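Side-chain contacts in spore germination protein GerM (Bacillus subtilis subsp. subtilis str. 168, PDB 6GZB), which is of unknown molecular function but affects both sporulation and germination in this endospore-forming bacterium: residues A[122-125]-A[126-130]; A[129-133]-A[134-138]; A[294-297]-A[298-302]. All blocks are in the same frame, centred on the assembly; numbering follows the deposited sequence.

The three contacts illustrate how a crossover helix is entered and left in tandem domains. Contact 1 closes strand 119-124, and contact 2 follows directly, sharing Lys129 and Asn130 and leading into helix 136-147; their centres are 12 Å apart. Strand 119-124, this helix and the parallel strand 155-160 form a beta-alpha-beta crossover. Contact 3 lies in the second GerMN domain, at the end of helix 289-299, which links parallel strands 267-272 and 307-312 in the same way. Its centre is about 33 Å from that of contact 1 and 28 Å from that of contact 2. Contacts 2 and 3 thus sit at the N- and C-terminal ends of helices that by topology probably correspond.

Contact 1 of 3, residues A[122-125]-A[126-130]; sequences ADFS and NEFKN
Phe124 and Phe128 stack across the turn that ends strand 119-124 and carries the chain into the 3-10 segment 126-129, the first step of a beta-alpha-beta crossover. The two rings form an offset stack, with centroids 4.4 Å apart and planes inclined at 26°. They overlap only in part: CD1 of Phe128 lies over one face of the Phe124 ring, displaced toward its rim, and comes within 3.5 Å of Phe124 CG. CE1 of Phe128 lies nearly over the middle of the same ring, with CD2 and CE2 as its nearest atoms. Both CB atoms start toward the partner segment, and Phe128 holds CG trans to its own backbone N (chi1 -178°), which sends the ring back along the strand to meet Phe124.

Between the two aromatic residues, Ser125 ties the turn together from both its backbone and its side chain. Phe128 N donates to Ser125 O at 3.1 Å, with an N-H...O angle of 157°, the i to i+3 spacing of a 3-10 turn. On the side chain, Ser125 OG donates to Glu127 OE1 at 2.7 Å, arriving almost in line with that C-O bond. The Glu127 chain bends at chi2 to bring its carboxylate round to the serine. The same OG takes a hydrogen bond from Thr109 N, so one hydroxyl joins the turn to a neighbouring loop while steering the glutamate.

The stacked pair is buried among several elements of the fold. Phe124 packs on Leu83 of helix 78-84 and Val143 of helix 136-147, while Phe128 touches Ile139 of that second helix and Ile160 of strand 155-160, the parallel neighbour of strand 119-124.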
ATOM      1  N   ALA A 122      15.260  11.632  -5.230  1.00 34.01           N
ATOM      2  CA  ALA A 122      15.771  10.479  -5.946  1.00 31.95           C
ATOM      3  C   ALA A 122      16.241  10.915  -7.315  1.00 28.39           C
ATOM      4  O   ALA A 122      15.433  11.306  -8.157  1.00 30.99           O
ATOM      5  CB  ALA A 122      14.694   9.414  -6.074  1.00 30.12           C
ATOM      6  N   ASP A 123      17.552  10.852  -7.529  1.00 31.08           N
ATOM      7  CA  ASP A 123      18.164  11.372  -8.750  1.00 29.84           C
ATOM      8  C   ASP A 123      18.635  10.196  -9.602  1.00 29.63           C
ATOM      9  O   ASP A 123      19.545   9.472  -9.221  1.00 35.82           O
ATOM     10  CB  ASP A 123      19.344  12.290  -8.393  1.00 36.92           C
ATOM     11  CG  ASP A 123      19.856  13.101  -9.585  1.00 40.15           C
ATOM     12  OD1 ASP A 123      19.354  12.910 -10.713  1.00 39.65           O
ATOM     13  OD2 ASP A 123      20.805  13.891  -9.405  1.00 46.20           O
ATOM     14  N   PHE A 124      17.979   9.997 -10.739  1.00 33.24           N
ATOM     15  CA  PHE A 124      18.163   8.791 -11.545  1.00 31.92           C
ATOM     16  C   PHE A 124      19.070   9.074 -12.739  1.00 35.95           C
ATOM     17  O   PHE A 124      19.137  10.199 -13.238  1.00 36.58           O
ATOM     18  CB  PHE A 124      16.805   8.281 -12.054  1.00 33.37           C
ATOM     19  CG  PHE A 124      15.897   7.779 -10.966  1.00 32.47           C
ATOM     20  CD1 PHE A 124      15.989   6.473 -10.516  1.00 32.95           C
ATOM     21  CD2 PHE A 124      14.908   8.594 -10.434  1.00 34.35           C
ATOM     22  CE1 PHE A 124      15.143   6.002  -9.528  1.00 32.51           C
ATOM     23  CE2 PHE A 124      14.056   8.127  -9.440  1.00 35.03           C
ATOM     24  CZ  PHE A 124      14.171   6.827  -8.994  1.00 29.70           C
ATOM     25  N   SER A 125      19.711   8.030 -13.244  1.00 35.25           N
ATOM     26  CA  SER A 125      20.406   8.106 -14.513  1.00 32.01           C
ATOM     27  C   SER A 125      19.407   8.145 -15.671  1.00 38.78           C
ATOM     28  O   SER A 125      18.204   7.969 -15.471  1.00 36.81           O
ATOM     29  CB  SER A 125      21.351   6.917 -14.662  1.00 38.27           C
ATOM     30  OG  SER A 125      20.641   5.719 -14.916  1.00 39.74           O
ATOM     31  N   ASN A 126      19.917   8.340 -16.884  1.00 38.76           N
ATOM     32  CA  ASN A 126      19.066   8.598 -18.038  1.00 32.78           C
ATOM     33  C   ASN A 126      18.276   7.376 -18.486  1.00 33.28           C
ATOM     34  O   ASN A 126      17.255   7.512 -19.173  1.00 34.23           O
ATOM     35  CB  ASN A 126      19.887   9.136 -19.210  1.00 35.39           C
ATOM     36  CG  ASN A 126      19.018   9.768 -20.281  1.00 37.00           C
ATOM     37  OD1 ASN A 126      18.871   9.230 -21.381  1.00 42.29           O
ATOM     38  ND2 ASN A 126      18.380  10.880 -19.942  1.00 42.24           N
ATOM     39  N   GLU A 127      18.745   6.187 -18.115  1.00 32.63           N
ATOM     40  CA  GLU A 127      18.014   4.944 -18.424  1.00 37.38           C
ATOM     41  C   GLU A 127      16.612   4.929 -17.810  1.00 36.26           C
ATOM     42  O   GLU A 127      15.739   4.170 -18.252  1.00 34.69           O
ATOM     43  CB  GLU A 127      18.791   3.731 -17.920  1.00 35.50           C
ATOM     44  CG  GLU A 127      20.009   3.392 -18.758  1.00 40.44           C
ATOM     45  CD  GLU A 127      21.235   4.188 -18.369  1.00 44.91           C
ATOM     46  OE1 GLU A 127      21.148   5.016 -17.431  1.00 41.21           O
ATOM     47  OE2 GLU A 127      22.296   3.962 -18.989  1.00 59.21           O
ATOM     48  N   PHE A 128      16.411   5.753 -16.779  1.00 36.92           N
ATOM     49  CA  PHE A 128      15.101   5.915 -16.147  1.00 37.27           C
ATOM     50  C   PHE A 128      13.998   6.173 -17.176  1.00 37.38           C
ATOM     51  O   PHE A 128      12.831   5.859 -16.936  1.00 38.06           O
ATOM     52  CB  PHE A 128      15.155   7.064 -15.134  1.00 35.77           C
ATOM     53  CG  PHE A 128      13.868   7.284 -14.385  1.00 34.70           C
ATOM     54  CD1 PHE A 128      13.590   6.565 -13.237  1.00 36.77           C
ATOM     55  CD2 PHE A 128      12.961   8.258 -14.796  1.00 32.54           C
ATOM     56  CE1 PHE A 128      12.425   6.791 -12.521  1.00 36.30           C
ATOM     57  CE2 PHE A 128      11.802   8.502 -14.077  1.00 33.65           C
ATOM     58  CZ  PHE A 128      11.525   7.759 -12.948  1.00 32.36           C
ATOM     59  N   LYS A 129      14.377   6.725 -18.328  1.00 37.84           N
ATOM     60  CA  LYS A 129      13.408   7.094 -19.352  1.00 39.29           C
ATOM     61  C   LYS A 129      12.922   5.904 -20.160  1.00 35.49           C
ATOM     62  O   LYS A 129      11.928   6.016 -20.877  1.00 41.48           O
ATOM     63  CB  LYS A 129      14.000   8.134 -20.297  1.00 42.08           C
ATOM     64  CG  LYS A 129      14.340   9.450 -19.629  1.00 55.84           C
ATOM     65  CD  LYS A 129      14.750  10.497 -20.655  1.00 50.47           C
ATOM     66  CE  LYS A 129      15.142  11.798 -19.976  1.00 53.01           C
ATOM     67  NZ  LYS A 129      16.077  12.616 -20.794  1.00 67.60           N
ATOM     68  N   ASN A 130      13.598   4.763 -20.031  1.00 37.64           N
ATOM     69  CA  ASN A 130      13.383   3.642 -20.949  1.00 38.38           C
ATOM     70  C   ASN A 130      12.270   2.703 -20.498  1.00 33.42           C
ATOM     71  O   ASN A 130      12.455   1.492 -20.480  1.00 36.87           O
ATOM     72  CB  ASN A 130      14.664   2.831 -21.113  1.00 42.43           C
ATOM     73  CG  ASN A 130      15.786   3.627 -21.740  1.00 45.67           C
ATOM     74  OD1 ASN A 130      15.552   4.584 -22.476  1.00 39.69           O
ATOM     75  ND2 ASN A 130      17.019   3.249 -21.425  1.00 41.37           N
TER

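Contact 2 of 3, residues A[129-133]-A[134-138]; sequences KNYKK and EDEQK
Tyr131 and Glu136 meet through their polar ends just where the chain enters helix 136-147 by way of a 3-10 turn. Tyr131 OH donates to Glu136 OE2 at 2.5 Å, reaching the oxygen on its anti side and 20° out of the carboxylate plane. OE2 faces the rim of the ring, roughly level with it, while ring and carboxylate planes stand 74° apart. The tyrosine's chi1 of 60° puts CG between its backbone N and carbonyl carbon and, with the extended glutamate chain, brings the two ends together.

A second shell fixes this pair: Val170 N donates to Tyr131 OH, Gly171 N to Glu136 OE2, and Thr173 OG1 bonds Glu136 OE1. A phenylalanine in place of Tyr131 would probably leave Val170 N without its acceptor and the buried Glu136 carboxylate short of one donor.

Further out, the backbone sets the spacing. Asp135 N donates to Lys132 O at 2.9 Å, and Glu136 N to Lys133 O at 3.1 Å. The side chain of Asp135 turns to another part of the chain, its OD1 forming a salt bridge with Arg101 NH2.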
ATOM      1  N   LYS A 129      14.377   6.725 -18.328  1.00 37.84           N
ATOM      2  CA  LYS A 129      13.408   7.094 -19.352  1.00 39.29           C
ATOM      3  C   LYS A 129      12.922   5.904 -20.160  1.00 35.49           C
ATOM      4  O   LYS A 129      11.928   6.016 -20.877  1.00 41.48           O
ATOM      5  CB  LYS A 129      14.000   8.134 -20.297  1.00 42.08           C
ATOM      6  CG  LYS A 129      14.340   9.450 -19.629  1.00 55.84           C
ATOM      7  CD  LYS A 129      14.750  10.497 -20.655  1.00 50.47           C
ATOM      8  CE  LYS A 129      15.142  11.798 -19.976  1.00 53.01           C
ATOM      9  NZ  LYS A 129      16.077  12.616 -20.794  1.00 67.60           N
ATOM     10  N   ASN A 130      13.598   4.763 -20.031  1.00 37.64           N
ATOM     11  CA  ASN A 130      13.383   3.642 -20.949  1.00 38.38           C
ATOM     12  C   ASN A 130      12.270   2.703 -20.498  1.00 33.42           C
ATOM     13  O   ASN A 130      12.455   1.492 -20.480  1.00 36.87           O
ATOM     14  CB  ASN A 130      14.664   2.831 -21.113  1.00 42.43           C
ATOM     15  CG  ASN A 130      15.786   3.627 -21.740  1.00 45.67           C
ATOM     16  OD1 ASN A 130      15.552   4.584 -22.476  1.00 39.69           O
ATOM     17  ND2 ASN A 130      17.019   3.249 -21.425  1.00 41.37           N
ATOM     18  N   TYR A 131      11.108   3.257 -20.178  1.00 32.89           N
ATOM     19  CA  TYR A 131       9.959   2.458 -19.778  1.00 30.04           C
ATOM     20  C   TYR A 131       8.837   2.607 -20.802  1.00 34.19           C
ATOM     21  O   TYR A 131       8.833   3.546 -21.588  1.00 30.45           O
ATOM     22  CB  TYR A 131       9.481   2.892 -18.390  1.00 29.44           C
ATOM     23  CG  TYR A 131       9.050   4.343 -18.303  1.00 28.03           C
ATOM     24  CD1 TYR A 131       7.768   4.725 -18.648  1.00 29.47           C
ATOM     25  CD2 TYR A 131       9.923   5.319 -17.855  1.00 26.98           C
ATOM     26  CE1 TYR A 131       7.360   6.040 -18.540  1.00 35.08           C
ATOM     27  CE2 TYR A 131       9.526   6.637 -17.746  1.00 30.83           C
ATOM     28  CZ  TYR A 131       8.253   6.998 -18.129  1.00 29.98           C
ATOM     29  OH  TYR A 131       7.836   8.312 -18.046  1.00 31.33           O
ATOM     30  N   LYS A 132       7.872   1.694 -20.765  1.00 33.49           N
ATOM     31  CA  LYS A 132       6.674   1.810 -21.593  1.00 38.84           C
ATOM     32  C   LYS A 132       5.674   2.792 -20.993  1.00 40.96           C
ATOM     33  O   LYS A 132       5.494   2.851 -19.779  1.00 33.22           O
ATOM     34  CB  LYS A 132       6.007   0.444 -21.744  1.00 48.79           C
ATOM     35  CG  LYS A 132       6.825  -0.548 -22.552  1.00 64.00           C
ATOM     36  CD  LYS A 132       6.092  -1.871 -22.713  1.00 78.44           C
ATOM     37  CE  LYS A 132       6.861  -2.832 -23.610  1.00 83.62           C
ATOM     38  NZ  LYS A 132       6.873  -4.226 -23.081  1.00 79.27           N
ATOM     39  N   LYS A 133       4.987   3.530 -21.855  1.00 44.90           N
ATOM     40  CA  LYS A 133       4.063   4.577 -21.425  1.00 38.04           C
ATOM     41  C   LYS A 133       3.034   4.044 -20.436  1.00 35.43           C
ATOM     42  O   LYS A 133       2.666   4.714 -19.469  1.00 34.17           O
ATOM     43  CB  LYS A 133       3.351   5.162 -22.642  1.00 39.63           C
ATOM     44  CG  LYS A 133       2.565   6.430 -22.361  1.00 41.99           C
ATOM     45  CD  LYS A 133       2.209   7.149 -23.655  1.00 61.70           C
ATOM     46  CE  LYS A 133       0.759   6.925 -24.045  1.00 67.95           C
ATOM     47  NZ  LYS A 133      -0.146   7.860 -23.317  1.00 87.33           N
ATOM     48  N   GLU A 134       2.605   2.812 -20.664  1.00 32.76           N
ATOM     49  CA  GLU A 134       1.570   2.175 -19.862  1.00 34.88           C
ATOM     50  C   GLU A 134       1.981   2.025 -18.390  1.00 31.57           C
ATOM     51  O   GLU A 134       1.131   1.856 -17.523  1.00 32.77           O
ATOM     52  CB  GLU A 134       1.259   0.793 -20.448  1.00 44.25           C
ATOM     53  CG  GLU A 134       0.588   0.833 -21.817  1.00 74.91           C
ATOM     54  CD  GLU A 134       1.515   1.287 -22.940  1.00 81.93           C
ATOM     55  OE1 GLU A 134       2.682   0.835 -22.989  1.00 62.93           O
ATOM     56  OE2 GLU A 134       1.072   2.101 -23.780  1.00 71.14           O
ATOM     57  N   ASP A 135       3.282   2.032 -18.122  1.00 25.91           N
ATOM     58  CA  ASP A 135       3.791   1.825 -16.769  1.00 29.91           C
ATOM     59  C   ASP A 135       4.097   3.136 -16.026  1.00 29.90           C
ATOM     60  O   ASP A 135       4.568   3.113 -14.892  1.00 31.66           O
ATOM     61  CB  ASP A 135       5.051   0.962 -16.812  1.00 26.56           C
ATOM     62  CG  ASP A 135       4.754  -0.493 -17.165  1.00 34.66           C
ATOM     63  OD1 ASP A 135       3.616  -0.949 -16.928  1.00 31.69           O
ATOM     64  OD2 ASP A 135       5.656  -1.166 -17.701  1.00 30.89           O
ATOM     65  N   GLU A 136       3.819   4.268 -16.660  1.00 27.86           N
ATOM     66  CA  GLU A 136       4.300   5.558 -16.164  1.00 30.79           C
ATOM     67  C   GLU A 136       3.866   5.851 -14.723  1.00 28.58           C
ATOM     68  O   GLU A 136       4.693   6.172 -13.870  1.00 27.16           O
ATOM     69  CB  GLU A 136       3.821   6.675 -17.077  1.00 28.64           C
ATOM     70  CG  GLU A 136       4.460   8.012 -16.785  1.00 37.62           C
ATOM     71  CD  GLU A 136       4.452   8.924 -17.993  1.00 33.90           C
ATOM     72  OE1 GLU A 136       3.441   9.625 -18.207  1.00 33.33           O
ATOM     73  OE2 GLU A 136       5.462   8.925 -18.721  1.00 32.90           O
ATOM     74  N   GLN A 137       2.571   5.716 -14.453  1.00 26.16           N
ATOM     75  CA  GLN A 137       2.046   5.964 -13.114  1.00 30.26           C
ATOM     76  C   GLN A 137       2.530   4.913 -12.126  1.00 24.65           C
ATOM     77  O   GLN A 137       2.764   5.215 -10.969  1.00 27.47           O
ATOM     78  CB  GLN A 137       0.514   5.982 -13.123  1.00 35.32           C
ATOM     79  CG  GLN A 137      -0.096   7.272 -13.627  1.00 46.70           C
ATOM     80  CD  GLN A 137      -1.337   7.652 -12.855  1.00 66.18           C
ATOM     81  OE1 GLN A 137      -1.267   8.358 -11.845  1.00 75.71           O
ATOM     82  NE2 GLN A 137      -2.479   7.144 -13.295  1.00 61.74           N
ATOM     83  N   LYS A 138       2.681   3.676 -12.587  1.00 27.61           N
ATOM     84  CA  LYS A 138       3.184   2.605 -11.734  1.00 23.72           C
ATOM     85  C   LYS A 138       4.555   2.947 -11.188  1.00 22.63           C
ATOM     86  O   LYS A 138       4.828   2.757 -10.004  1.00 26.36           O
ATOM     87  CB  LYS A 138       3.267   1.289 -12.517  1.00 25.30           C
ATOM     88  CG  LYS A 138       1.937   0.792 -13.051  1.00 26.45           C
ATOM     89  CD  LYS A 138       2.099  -0.530 -13.791  1.00 25.31           C
ATOM     90  CE  LYS A 138       0.975  -0.745 -14.788  1.00 23.65           C
ATOM     91  NZ  LYS A 138      -0.368  -0.734 -14.154  1.00 25.15           N
TER
HETATM   92  O   HOH W   1       7.775  -0.387 -18.529  1.00 35.86           O

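Contact 3 of 3, residues A[294-297]-A[298-302]; sequences SIVL and TLTEQ
Ser294 and Thr298, like Val296 and Thr300, meet at the C-terminal end of helix 289-299, where each pair is joined by two bonds to one carbonyl. In the first pair Ser294 O accepts Thr298 N at 3.0 Å and Thr298 OG1 at 2.7 Å, the two donors coming from opposite faces of the carbonyl plane. Val296 O is gripped likewise, by Thr300 N at 3.0 Å and by Thr300 OG1 at 2.6 Å. The two threonines get there by different rotations: Thr298 OG1 is anti to its carbonyl carbon (chi1 -66°), whereas that of Thr300 is turned in between N and C (chi1 59°). Between these doubled bonds runs a plain helical one, Leu299 N to Ile295 O at 2.9 Å.

Apolar contact adds to this on another side of the helix: Ile295 and Leu299 lie side by side and point the same way, Ile295 CG2 to Leu299 CD2 at 3.8 Å.

From Leu299, the last residue of the helix, a type I beta turn runs to Gln302, Gln302 N donating to Leu299 O at 3.0 Å. Glu301 bends back at chi2, and its CG approaches Leu297 O, while its OE1 turns to Tyr204 OH and Arg332.

Both threonine hydroxyls have second partners: Tyr204 N of strand 198-208 for Thr298, Arg332 for Thr300. Ile295 and Leu299 press on Leu270 of strand 267-272, and Thr298 and Leu299 meet Ala233 of helix 229-239.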
ATOM      1  N   SER A 294      -6.785  -6.880   6.206  1.00 27.80           N
ATOM      2  CA  SER A 294      -7.341  -5.858   5.334  1.00 27.25           C
ATOM      3  C   SER A 294      -7.768  -4.635   6.134  1.00 24.54           C
ATOM      4  O   SER A 294      -7.444  -3.505   5.776  1.00 27.12           O
ATOM      5  CB  SER A 294      -8.542  -6.415   4.564  1.00 23.54           C
ATOM      6  OG  SER A 294      -8.094  -7.188   3.482  1.00 42.16           O
ATOM      7  N   ILE A 295      -8.484  -4.867   7.228  1.00 27.20           N
ATOM      8  CA  ILE A 295      -8.899  -3.787   8.104  1.00 25.55           C
ATOM      9  C   ILE A 295      -7.710  -2.997   8.625  1.00 27.63           C
ATOM     10  O   ILE A 295      -7.677  -1.767   8.556  1.00 25.90           O
ATOM     11  CB  ILE A 295      -9.699  -4.318   9.300  1.00 23.00           C
ATOM     12  CG1 ILE A 295     -11.070  -4.803   8.834  1.00 28.02           C
ATOM     13  CG2 ILE A 295      -9.833  -3.235  10.356  1.00 27.89           C
ATOM     14  CD1 ILE A 295     -11.821  -5.600   9.881  1.00 32.68           C
ATOM     15  N   VAL A 296      -6.727  -3.710   9.153  1.00 24.59           N
ATOM     16  CA  VAL A 296      -5.619  -3.076   9.830  1.00 26.88           C
ATOM     17  C   VAL A 296      -4.706  -2.346   8.858  1.00 26.23           C
ATOM     18  O   VAL A 296      -4.277  -1.222   9.129  1.00 26.51           O
ATOM     19  CB  VAL A 296      -4.805  -4.107  10.642  1.00 33.15           C
ATOM     20  CG1 VAL A 296      -3.544  -3.475  11.209  1.00 32.84           C
ATOM     21  CG2 VAL A 296      -5.664  -4.664  11.759  1.00 32.40           C
ATOM     22  N   LEU A 297      -4.398  -2.978   7.730  1.00 24.17           N
ATOM     23  CA  LEU A 297      -3.581  -2.319   6.707  1.00 25.19           C
ATOM     24  C   LEU A 297      -4.277  -1.059   6.188  1.00 24.30           C
ATOM     25  O   LEU A 297      -3.631  -0.054   5.911  1.00 27.89           O
ATOM     26  CB  LEU A 297      -3.284  -3.265   5.533  1.00 25.48           C
ATOM     27  CG  LEU A 297      -2.283  -4.385   5.828  1.00 29.76           C
ATOM     28  CD1 LEU A 297      -2.268  -5.386   4.690  1.00 31.49           C
ATOM     29  CD2 LEU A 297      -0.884  -3.833   6.060  1.00 31.88           C
ATOM     30  N   THR A 298      -5.593  -1.133   6.038  1.00 27.53           N
ATOM     31  CA  THR A 298      -6.358  -0.040   5.445  1.00 28.20           C
ATOM     32  C   THR A 298      -6.425   1.139   6.419  1.00 29.91           C
ATOM     33  O   THR A 298      -6.084   2.267   6.078  1.00 28.13           O
ATOM     34  CB  THR A 298      -7.775  -0.506   5.079  1.00 24.71           C
ATOM     35  OG1 THR A 298      -7.706  -1.484   4.025  1.00 23.89           O
ATOM     36  CG2 THR A 298      -8.630   0.662   4.637  1.00 25.76           C
ATOM     37  N   LEU A 299      -6.779   0.850   7.659  1.00 30.56           N
ATOM     38  CA  LEU A 299      -6.963   1.897   8.658  1.00 32.03           C
ATOM     39  C   LEU A 299      -5.647   2.561   9.057  1.00 28.89           C
ATOM     40  O   LEU A 299      -5.589   3.788   9.203  1.00 33.04           O
ATOM     41  CB  LEU A 299      -7.673   1.337   9.886  1.00 30.36           C
ATOM     42  CG  LEU A 299      -9.183   1.590   9.938  1.00 36.44           C
ATOM     43  CD1 LEU A 299      -9.801   1.668   8.558  1.00 38.29           C
ATOM     44  CD2 LEU A 299      -9.907   0.562  10.786  1.00 35.13           C
ATOM     45  N   THR A 300      -4.574   1.783   9.146  1.00 34.09           N
ATOM     46  CA  THR A 300      -3.271   2.342   9.511  1.00 29.78           C
ATOM     47  C   THR A 300      -2.584   3.090   8.373  1.00 35.37           C
ATOM     48  O   THR A 300      -1.467   3.558   8.545  1.00 35.74           O
ATOM     49  CB  THR A 300      -2.301   1.267  10.052  1.00 32.33           C
ATOM     50  OG1 THR A 300      -2.082   0.243   9.077  1.00 32.27           O
ATOM     51  CG2 THR A 300      -2.848   0.641  11.305  1.00 32.07           C
ATOM     52  N   GLU A 301      -3.222   3.179   7.205  1.00 35.58           N
ATOM     53  CA  GLU A 301      -2.787   4.119   6.170  1.00 45.35           C
ATOM     54  C   GLU A 301      -3.266   5.531   6.473  1.00 40.37           C
ATOM     55  O   GLU A 301      -2.774   6.482   5.877  1.00 40.54           O
ATOM     56  CB  GLU A 301      -3.330   3.736   4.786  1.00 42.21           C
ATOM     57  CG  GLU A 301      -2.761   2.467   4.198  1.00 44.56           C
ATOM     58  CD  GLU A 301      -1.271   2.536   3.904  1.00 39.47           C
ATOM     59  OE1 GLU A 301      -0.646   1.456   3.852  1.00 32.42           O
ATOM     60  OE2 GLU A 301      -0.713   3.637   3.725  1.00 37.86           O
ATOM     61  N   GLN A 302      -4.321   5.626   7.255  1.00 36.97           N
ATOM     62  CA  GLN A 302      -4.932   6.886   7.592  1.00 40.81           C
ATOM     63  C   GLN A 302      -4.134   7.596   8.641  1.00 50.93           C
ATOM     64  O   GLN A 302      -3.513   6.974   9.462  1.00 48.61           O
ATOM     65  CB  GLN A 302      -6.369   6.710   8.017  1.00 31.69           C
ATOM     66  CG  GLN A 302      -7.257   6.261   6.888  1.00 38.98           C
ATOM     67  CD  GLN A 302      -8.678   5.990   7.280  1.00 29.11           C
ATOM     68  OE1 GLN A 302      -9.163   6.535   8.212  1.00 37.64           O
ATOM     69  NE2 GLN A 302      -9.334   5.149   6.555  1.00 29.79           N
TER